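Local coordinates for conserved hypothetical protein (Streptococcus pneumoniae, PDB 4QDY) that is of unknown function but carries two YbbR-like domains built mainly of beta strands, and is seen as an assembly of two copies, at residues T14-D19 with F59-D64; V38-A43 with E80-G85; S165-L170 with P186-M191. One frame throughout, in Å; residues are numbered along the deposited sequence.

Contact 1 of 3, residues T14-D19 with F59-D64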
loop_
_atom_site.group_PDB
_atom_site.type_symbol
_atom_site.label_atom_id
_atom_site.label_comp_id
_atom_site.label_asym_id
_atom_site.label_seq_id
_atom_site.Cartn_x
_atom_site.Cartn_y
_atom_site.Cartn_z
ATOM N N THR A 14 -12.398 3.732 10.622
ATOM C CA THR A 14 -11.218 2.948 10.244
ATOM C C THR A 14 -11.407 2.366 8.836
ATOM O O THR A 14 -12.533 2.330 8.333
ATOM C CB THR A 14 -10.933 1.835 11.269
ATOM O OG1 THR A 14 -12.083 0.993 11.389
ATOM C CG2 THR A 14 -10.522 2.377 12.636
ATOM N N ASN A 15 -10.289 1.920 8.211
ATOM C CA ASN A 15 -10.201 1.302 6.881
ATOM C C ASN A 15 -10.683 2.287 5.788
ATOM O O ASN A 15 -11.509 1.924 4.941
ATOM C CB ASN A 15 -11.015 -0.015 6.828
ATOM C CG ASN A 15 -10.673 -1.041 7.889
ATOM O OD1 ASN A 15 -9.740 -0.885 8.689
ATOM N ND2 ASN A 15 -11.440 -2.119 7.926
ATOM N N VAL A 16 -10.154 3.529 5.805
ATOM C CA VAL A 16 -10.531 4.549 4.820
ATOM C C VAL A 16 -9.460 4.556 3.709
ATOM O O VAL A 16 -8.319 4.943 3.974
ATOM C CB VAL A 16 -10.741 5.958 5.445
ATOM C CG1 VAL A 16 -11.260 6.945 4.407
ATOM C CG2 VAL A 16 -11.697 5.898 6.629
ATOM N N PRO A 17 -9.789 4.114 2.473
ATOM C CA PRO A 17 -8.765 4.098 1.412
ATOM C C PRO A 17 -8.488 5.499 0.858
ATOM O O PRO A 17 -9.396 6.328 0.799
ATOM C CB PRO A 17 -9.374 3.190 0.342
ATOM C CG PRO A 17 -10.841 3.288 0.540
ATOM C CD PRO A 17 -11.088 3.602 1.988
ATOM N N ILE A 18 -7.233 5.747 0.444
ATOM C CA ILE A 18 -6.773 7.030 -0.101
ATOM C C ILE A 18 -6.898 7.018 -1.629
ATOM O O ILE A 18 -6.421 6.081 -2.275
ATOM C CB ILE A 18 -5.307 7.338 0.335
ATOM C CG1 ILE A 18 -5.064 7.047 1.836
ATOM C CG2 ILE A 18 -4.909 8.773 -0.051
ATOM C CD1 ILE A 18 -3.591 6.974 2.246
ATOM N N ASP A 19 -7.513 8.068 -2.204
ATOM C CA ASP A 19 -7.651 8.183 -3.651
ATOM C C ASP A 19 -6.490 9.046 -4.154
ATOM O O ASP A 19 -6.561 10.274 -4.147
ATOM C CB ASP A 19 -9.037 8.743 -4.037
ATOM C CG ASP A 19 -9.419 8.557 -5.499
ATOM O OD1 ASP A 19 -8.595 8.894 -6.382
ATOM O OD2 ASP A 19 -10.567 8.136 -5.762
ATOM N N PHE A 59 -17.921 11.246 2.031
ATOM C CA PHE A 59 -16.577 11.826 2.067
ATOM C C PHE A 59 -15.560 10.872 1.432
ATOM O O PHE A 59 -15.785 9.663 1.363
ATOM C CB PHE A 59 -16.129 12.200 3.503
ATOM C CG PHE A 59 -15.558 11.106 4.381
ATOM C CD1 PHE A 59 -14.201 10.800 4.347
ATOM C CD2 PHE A 59 -16.358 10.441 5.299
ATOM C CE1 PHE A 59 -13.673 9.796 5.160
ATOM C CE2 PHE A 59 -15.823 9.453 6.132
ATOM C CZ PHE A 59 -14.485 9.134 6.054
ATOM N N LYS A 60 -14.422 11.436 1.004
ATOM C CA LYS A 60 -13.310 10.712 0.397
ATOM C C LYS A 60 -11.990 11.372 0.771
ATOM O O LYS A 60 -11.917 12.603 0.829
ATOM C CB LYS A 60 -13.478 10.656 -1.130
ATOM N N VAL A 61 -10.953 10.565 1.051
ATOM C CA VAL A 61 -9.635 11.106 1.375
ATOM C C VAL A 61 -8.793 10.983 0.089
ATOM O O VAL A 61 -8.713 9.906 -0.507
ATOM C CB VAL A 61 -8.961 10.484 2.633
ATOM C CG1 VAL A 61 -8.813 8.973 2.533
ATOM C CG2 VAL A 61 -7.621 11.146 2.935
ATOM N N THR A 62 -8.241 12.117 -0.369
ATOM C CA THR A 62 -7.470 12.176 -1.611
ATOM C C THR A 62 -6.053 12.722 -1.390
ATOM O O THR A 62 -5.767 13.352 -0.374
ATOM C CB THR A 62 -8.192 13.051 -2.664
ATOM O OG1 THR A 62 -8.324 14.388 -2.179
ATOM C CG2 THR A 62 -9.554 12.501 -3.068
ATOM N N ALA A 63 -5.181 12.464 -2.376
ATOM C CA ALA A 63 -3.790 12.906 -2.481
ATOM C C ALA A 63 -3.451 13.156 -3.947
ATOM O O ALA A 63 -3.903 12.400 -4.808
ATOM C CB ALA A 63 -2.854 11.871 -1.871
ATOM N N ASP A 64 -2.706 14.232 -4.243
ATOM C CA ASP A 64 -2.353 14.584 -5.620
ATOM C C ASP A 64 -0.830 14.576 -5.786
ATOM O O ASP A 64 -0.124 15.249 -5.035
ATOM C CB ASP A 64 -2.948 15.961 -5.984
ATOM C CG ASP A 64 -2.838 16.373 -7.442
ATOM O OD1 ASP A 64 -2.511 15.510 -8.284
ATOM O OD2 ASP A 64 -3.149 17.542 -7.749
#
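D19 and V61 join strands 16-19 and 60-64, which are parallel neighbours in the mixed sheet of a YbbR-like domain. The two short segments are turned by 33° against each other.

Two backbone hydrogen bonds link them, and both use D19. D19 N gives a nearly straight bond to V61 O at 2.8 Å. D19 O accepts A63 N at 3.1 Å, and this donor stands above the carbonyl plane. D19 therefore bonds the residues just before and just after its partner T62, as in a regular parallel pair. T62 CA adds a CA-H...O contact to D19 O at 3.3 Å.

The apolar contacts lie around V16, V61 and A63. V16 CG1, anti to the backbone N (chi1 -174°), touches V61 CG1 at 3.7 Å. The same methyl meets F59 CE1 at 3.8 Å, with the two side chains tip to tip. I18 CG2 packs on A63 CB at 4.1 Å. L77 of strand 71-80 lies against I18, V61 and A63, and these residues are buried.

D19 and T62 point to the opposite face from I18 and V61. E54 of the second subunit packs on T62 there. OE2 of this E54 lies close to D19 OD2, two like charges. Within this pair, D19 CB rests against T62 CG2 at 3.9 Å.

Contact 2 of 3, residues V38-A43 with E80-G85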
loop_
_atom_site.group_PDB
_atom_site.type_symbol
_atom_site.label_atom_id
_atom_site.label_comp_id
_atom_site.label_asym_id
_atom_site.label_seq_id
_atom_site.Cartn_x
_atom_site.Cartn_y
_atom_site.Cartn_z
ATOM N N VAL A 38 -10.168 8.191 9.873
ATOM C CA VAL A 38 -10.681 9.560 9.810
ATOM C C VAL A 38 -11.466 9.838 11.092
ATOM O O VAL A 38 -12.426 9.129 11.403
ATOM C CB VAL A 38 -11.535 9.818 8.531
ATOM C CG1 VAL A 38 -12.114 11.230 8.520
ATOM C CG2 VAL A 38 -10.714 9.577 7.267
ATOM N N VAL A 39 -11.043 10.873 11.833
ATOM C CA VAL A 39 -11.708 11.278 13.069
ATOM C C VAL A 39 -12.822 12.257 12.691
ATOM O O VAL A 39 -12.537 13.365 12.228
ATOM C CB VAL A 39 -10.725 11.871 14.122
ATOM C CG1 VAL A 39 -11.441 12.168 15.437
ATOM C CG2 VAL A 39 -9.536 10.943 14.364
ATOM N N LEU A 40 -14.082 11.834 12.846
ATOM C CA LEU A 40 -15.233 12.685 12.541
ATOM C C LEU A 40 -15.793 13.298 13.824
ATOM O O LEU A 40 -15.819 12.628 14.854
ATOM C CB LEU A 40 -16.338 11.913 11.794
ATOM C CG LEU A 40 -16.037 11.334 10.409
ATOM C CD1 LEU A 40 -17.257 10.635 9.857
ATOM C CD2 LEU A 40 -15.634 12.410 9.421
ATOM N N THR A 41 -16.219 14.577 13.766
ATOM C CA THR A 41 -16.791 15.296 14.912
ATOM C C THR A 41 -17.989 16.132 14.428
ATOM O O THR A 41 -17.895 16.828 13.415
ATOM C CB THR A 41 -15.720 16.168 15.613
ATOM O OG1 THR A 41 -14.544 15.394 15.866
ATOM C CG2 THR A 41 -16.217 16.784 16.923
ATOM N N GLY A 42 -19.093 16.045 15.163
ATOM C CA GLY A 42 -20.320 16.771 14.858
ATOM C C GLY A 42 -21.429 16.540 15.860
ATOM O O GLY A 42 -21.465 15.499 16.522
ATOM N N ALA A 43 -22.340 17.522 15.980
ATOM C CA ALA A 43 -23.488 17.474 16.889
ATOM C C ALA A 43 -24.590 16.557 16.345
ATOM O O ALA A 43 -25.348 15.985 17.131
ATOM C CB ALA A 43 -24.036 18.872 17.112
ATOM N N GLU A 80 -12.508 15.385 0.828
ATOM C CA GLU A 80 -13.437 15.937 -0.159
ATOM C C GLU A 80 -14.845 15.379 0.041
ATOM O O GLU A 80 -14.995 14.254 0.519
ATOM C CB GLU A 80 -12.958 15.648 -1.592
ATOM C CG GLU A 80 -11.628 16.292 -1.952
ATOM C CD GLU A 80 -11.127 16.078 -3.370
ATOM O OE1 GLU A 80 -11.912 15.613 -4.230
ATOM O OE2 GLU A 80 -9.952 16.421 -3.631
ATOM N N ASP A 81 -15.869 16.181 -0.325
ATOM C CA ASP A 81 -17.309 15.887 -0.280
ATOM C C ASP A 81 -17.794 15.533 1.155
ATOM O O ASP A 81 -18.748 14.760 1.305
ATOM C CB ASP A 81 -17.669 14.738 -1.247
ATOM C CG ASP A 81 -17.362 15.006 -2.711
ATOM O OD1 ASP A 81 -17.529 16.167 -3.155
ATOM O OD2 ASP A 81 -17.040 14.038 -3.434
ATOM N N LEU A 82 -17.180 16.138 2.193
ATOM C CA LEU A 82 -17.608 15.931 3.580
ATOM C C LEU A 82 -18.899 16.721 3.840
ATOM O O LEU A 82 -18.923 17.928 3.568
ATOM C CB LEU A 82 -16.508 16.332 4.591
ATOM C CG LEU A 82 -16.851 16.171 6.091
ATOM C CD1 LEU A 82 -16.758 14.713 6.538
ATOM C CD2 LEU A 82 -15.924 16.997 6.943
ATOM N N PRO A 83 -19.974 16.079 4.368
ATOM C CA PRO A 83 -21.225 16.823 4.617
ATOM C C PRO A 83 -21.052 17.925 5.659
ATOM O O PRO A 83 -20.214 17.815 6.557
ATOM C CB PRO A 83 -22.197 15.752 5.122
ATOM C CG PRO A 83 -21.356 14.619 5.544
ATOM C CD PRO A 83 -20.114 14.653 4.722
ATOM N N ASN A 84 -21.843 18.998 5.510
ATOM C CA ASN A 84 -21.845 20.179 6.376
ATOM C C ASN A 84 -22.236 19.808 7.809
ATOM O O ASN A 84 -23.054 18.908 8.023
ATOM C CB ASN A 84 -22.802 21.243 5.824
ATOM C CG ASN A 84 -22.449 21.762 4.443
ATOM O OD1 ASN A 84 -21.278 21.827 4.039
ATOM N ND2 ASN A 84 -23.458 22.210 3.709
ATOM N N GLY A 85 -21.624 20.501 8.765
ATOM C CA GLY A 85 -21.849 20.275 10.186
ATOM C C GLY A 85 -20.897 19.257 10.784
ATOM O O GLY A 85 -21.014 18.924 11.968
#
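L40 and L82 meet where a hairpin loop of the first YbbR-like domain lies over a sheet strand. L40 is on strand 35-42. L82 is in the loop that connects the antiparallel strands 71-80 and 87-113. The loop passes over the strand without pairing with it. The CA atoms of L40 and L82 are 9.8 Å apart. Further on the strand and the loop draw together, and the CA atoms of G42 and G85 are 6.0 Å apart. Over these residues they run in roughly the same direction, 26° apart.

The side-chain contact is a single pair of methyl groups. L40 CD2 touches L82 CD1 at 3.9 Å. Both CB atoms point toward the other segment, and the two side chains lie alongside, running in opposite senses. In L82, CG is anti to the backbone N (chi1 179°). Together the two leucines span the wide gap between the backbones at this level.

The second point of contact is made by backbone atoms. G85 O lies 3.7 Å from G42 CA, a van der Waals approach. G85 has a positive phi of 91°, and from here the chain turns into strand 87-113.

Other parts of the domain close round the leucines. A88 touches both of them. L48 and E51 of helix 45-52 lie on L40, and F59 lies on L82. Strand 35-42 itself is held in the sheet by backbone bonds on its two edges, such as L40 with N11 and T41 with T87. L40, L82, A88, L48 and F59 form a small, partly buried apolar cluster, where the hairpin loop of strands 71-80 and 87-113 lies over strand 35-42 of the mostly beta YbbR-like domain.

Contact 3 of 3, residues S165-L170 with P186-M191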
loop_
_atom_site.group_PDB
_atom_site.type_symbol
_atom_site.label_atom_id
_atom_site.label_comp_id
_atom_site.label_asym_id
_atom_site.label_seq_id
_atom_site.Cartn_x
_atom_site.Cartn_y
_atom_site.Cartn_z
ATOM N N SER A 165 -2.720 -29.375 -5.486
ATOM C CA SER A 165 -2.891 -28.561 -6.682
ATOM C C SER A 165 -3.732 -27.350 -6.318
ATOM O O SER A 165 -4.853 -27.506 -5.825
ATOM C CB SER A 165 -3.512 -29.366 -7.820
ATOM O OG SER A 165 -3.689 -28.558 -8.972
ATOM N N GLY A 166 -3.162 -26.164 -6.498
ATOM C CA GLY A 166 -3.831 -24.911 -6.173
ATOM C C GLY A 166 -3.044 -23.664 -6.510
ATOM O O GLY A 166 -1.829 -23.721 -6.732
ATOM N N SER A 167 -3.746 -22.521 -6.541
ATOM C CA SER A 167 -3.165 -21.220 -6.845
ATOM C C SER A 167 -2.371 -20.694 -5.656
ATOM O O SER A 167 -2.875 -20.663 -4.527
ATOM C CB SER A 167 -4.250 -20.224 -7.240
ATOM O OG SER A 167 -4.935 -20.663 -8.400
ATOM N N VAL A 168 -1.113 -20.310 -5.915
ATOM C CA VAL A 168 -0.194 -19.765 -4.915
ATOM C C VAL A 168 0.267 -18.371 -5.389
ATOM O O VAL A 168 0.573 -18.211 -6.575
ATOM C CB VAL A 168 1.012 -20.700 -4.595
ATOM C CG1 VAL A 168 0.557 -21.993 -3.927
ATOM C CG2 VAL A 168 1.865 -20.993 -5.829
ATOM N N PRO A 169 0.319 -17.352 -4.498
ATOM C CA PRO A 169 0.752 -16.017 -4.946
ATOM C C PRO A 169 2.240 -15.954 -5.293
ATOM O O PRO A 169 3.037 -16.736 -4.771
ATOM C CB PRO A 169 0.456 -15.128 -3.736
ATOM C CG PRO A 169 0.499 -16.038 -2.569
ATOM C CD PRO A 169 -0.028 -17.352 -3.060
ATOM N N LEU A 170 2.600 -15.016 -6.180
ATOM C CA LEU A 170 3.974 -14.778 -6.612
ATOM C C LEU A 170 4.514 -13.510 -5.954
ATOM O O LEU A 170 3.844 -12.477 -5.973
ATOM C CB LEU A 170 4.064 -14.683 -8.146
ATOM C CG LEU A 170 3.875 -15.992 -8.927
ATOM C CD1 LEU A 170 3.511 -15.725 -10.362
ATOM C CD2 LEU A 170 5.106 -16.882 -8.838
ATOM N N PRO A 186 1.747 -12.911 -14.303
ATOM C CA PRO A 186 0.521 -13.100 -13.498
ATOM C C PRO A 186 0.790 -12.877 -12.008
ATOM O O PRO A 186 1.931 -13.022 -11.562
ATOM C CB PRO A 186 0.133 -14.556 -13.794
ATOM C CG PRO A 186 1.426 -15.228 -14.144
ATOM C CD PRO A 186 2.197 -14.185 -14.901
ATOM N N PHE A 187 -0.249 -12.484 -11.249
ATOM C CA PHE A 187 -0.137 -12.213 -9.812
ATOM C C PHE A 187 0.004 -13.524 -9.013
ATOM O O PHE A 187 0.522 -13.496 -7.894
ATOM C CB PHE A 187 -1.338 -11.399 -9.299
ATOM C CG PHE A 187 -2.708 -11.903 -9.685
ATOM C CD1 PHE A 187 -3.358 -12.862 -8.917
ATOM C CD2 PHE A 187 -3.372 -11.381 -10.788
ATOM C CE1 PHE A 187 -4.626 -13.325 -9.275
ATOM C CE2 PHE A 187 -4.648 -11.831 -11.136
ATOM C CZ PHE A 187 -5.267 -12.801 -10.378
ATOM N N ASP A 188 -0.440 -14.658 -9.589
ATOM C CA ASP A 188 -0.341 -15.976 -8.965
ATOM C C ASP A 188 -0.086 -17.056 -10.038
ATOM O O ASP A 188 -0.078 -16.756 -11.236
ATOM C CB ASP A 188 -1.605 -16.303 -8.135
ATOM C CG ASP A 188 -2.936 -16.376 -8.868
ATOM O OD1 ASP A 188 -2.968 -16.093 -10.088
ATOM O OD2 ASP A 188 -3.953 -16.686 -8.213
ATOM N N THR A 189 0.137 -18.304 -9.596
ATOM C CA THR A 189 0.418 -19.452 -10.462
ATOM C C THR A 189 -0.140 -20.732 -9.823
ATOM O O THR A 189 -0.370 -20.762 -8.614
ATOM C CB THR A 189 1.940 -19.554 -10.716
ATOM O OG1 THR A 189 2.201 -20.592 -11.660
ATOM C CG2 THR A 189 2.751 -19.772 -9.434
ATOM N N ILE A 190 -0.333 -21.788 -10.627
ATOM C CA ILE A 190 -0.827 -23.063 -10.114
ATOM C C ILE A 190 0.398 -23.901 -9.704
ATOM O O ILE A 190 1.293 -24.138 -10.521
ATOM C CB ILE A 190 -1.775 -23.824 -11.103
ATOM C CG1 ILE A 190 -3.083 -23.041 -11.415
ATOM C CG2 ILE A 190 -2.130 -25.220 -10.582
ATOM C CD1 ILE A 190 -3.007 -21.859 -12.437
HETATM N N MSE A 191 0.435 -24.310 -8.423
HETATM C CA MSE A 191 1.491 -25.148 -7.853
HETATM C C MSE A 191 0.978 -26.581 -7.718
HETATM O O MSE A 191 -0.093 -26.794 -7.145
HETATM C CB MSE A 191 1.962 -24.595 -6.494
HETATM C CG MSE A 191 3.196 -25.307 -5.930
HETATM SE SE MSE A 191 3.700 -24.764 -4.117
HETATM C CE MSE A 191 2.222 -25.473 -3.196
#
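V168 and T189 form a hydrogen-bonded antiparallel pair. V168 N gives a bond of 2.8 Å to T189 O, nearly along the C=O axis. T189 N returns a bond to V168 O at 3.1 Å. G166 and M191 make the next such pair, with M191 N to G166 O at 2.9 Å and a longer bond from G166 N to M191 O. Beyond P169, which has no N-H to give, L170 N bonds F187 O at 3.1 Å.

V168, T189 and M191 put their side chains on one face. V168 CG2 touches M191 CB at 3.7 Å, and the two side chains cross at about a right angle. M191 is a selenomethionine. Its chain bends at chi3 (68°), and its CE comes to 3.9 Å from V168 CG1. L170 CD2 lies against T189 CG2 at 3.8 Å, again with the side chains at about a right angle. L170 CD1 reaches back to P186 O at 3.4 Å.

The two segments belong to the beta hairpin of strands 164-173 and 183-196. The short strand segments meet at 147°, so the hairpin is clearly twisted. S167 and I190 point to the other face, where D188 OD2 approaches S167 CB.

Outside the pair, A152 of strand 149-153 packs on V168, L170 and T189. V128 touches M191, and V135 touches L170 and P186. The hydroxyl of T189 is hydrogen-bonded to D132 OD1. I190 is bonded to S131 through its backbone. P186 follows a cis peptide bond. E74 of the second subunit packs on S167, and its OE2 lies close to D188 OD2, two like charges. P92 of the same subunit packs on F187.

In the fold
Contacts 1 and 2 belong to the same YbbR-like domain, with centres 14 Å apart. They touch directly. K60 O and E80 N are 2.8 Å apart, a probable hydrogen bond, and F59 CE1 packs on V38 CG2 at 3.6 Å. Their segments alternate along the chain, and strands 9-21 and 35-42 are sheet neighbours. Contact 3 lies on the far side of the chain's centre, in the part of the chain belonging to the second YbbR-like domain. Its centre is 31 Å from that of contact 1 and 43 Å from that of contact 2. Contacts 1 and 3 both reach the second subunit, whereas contact 2 touches no other chain of the assembly.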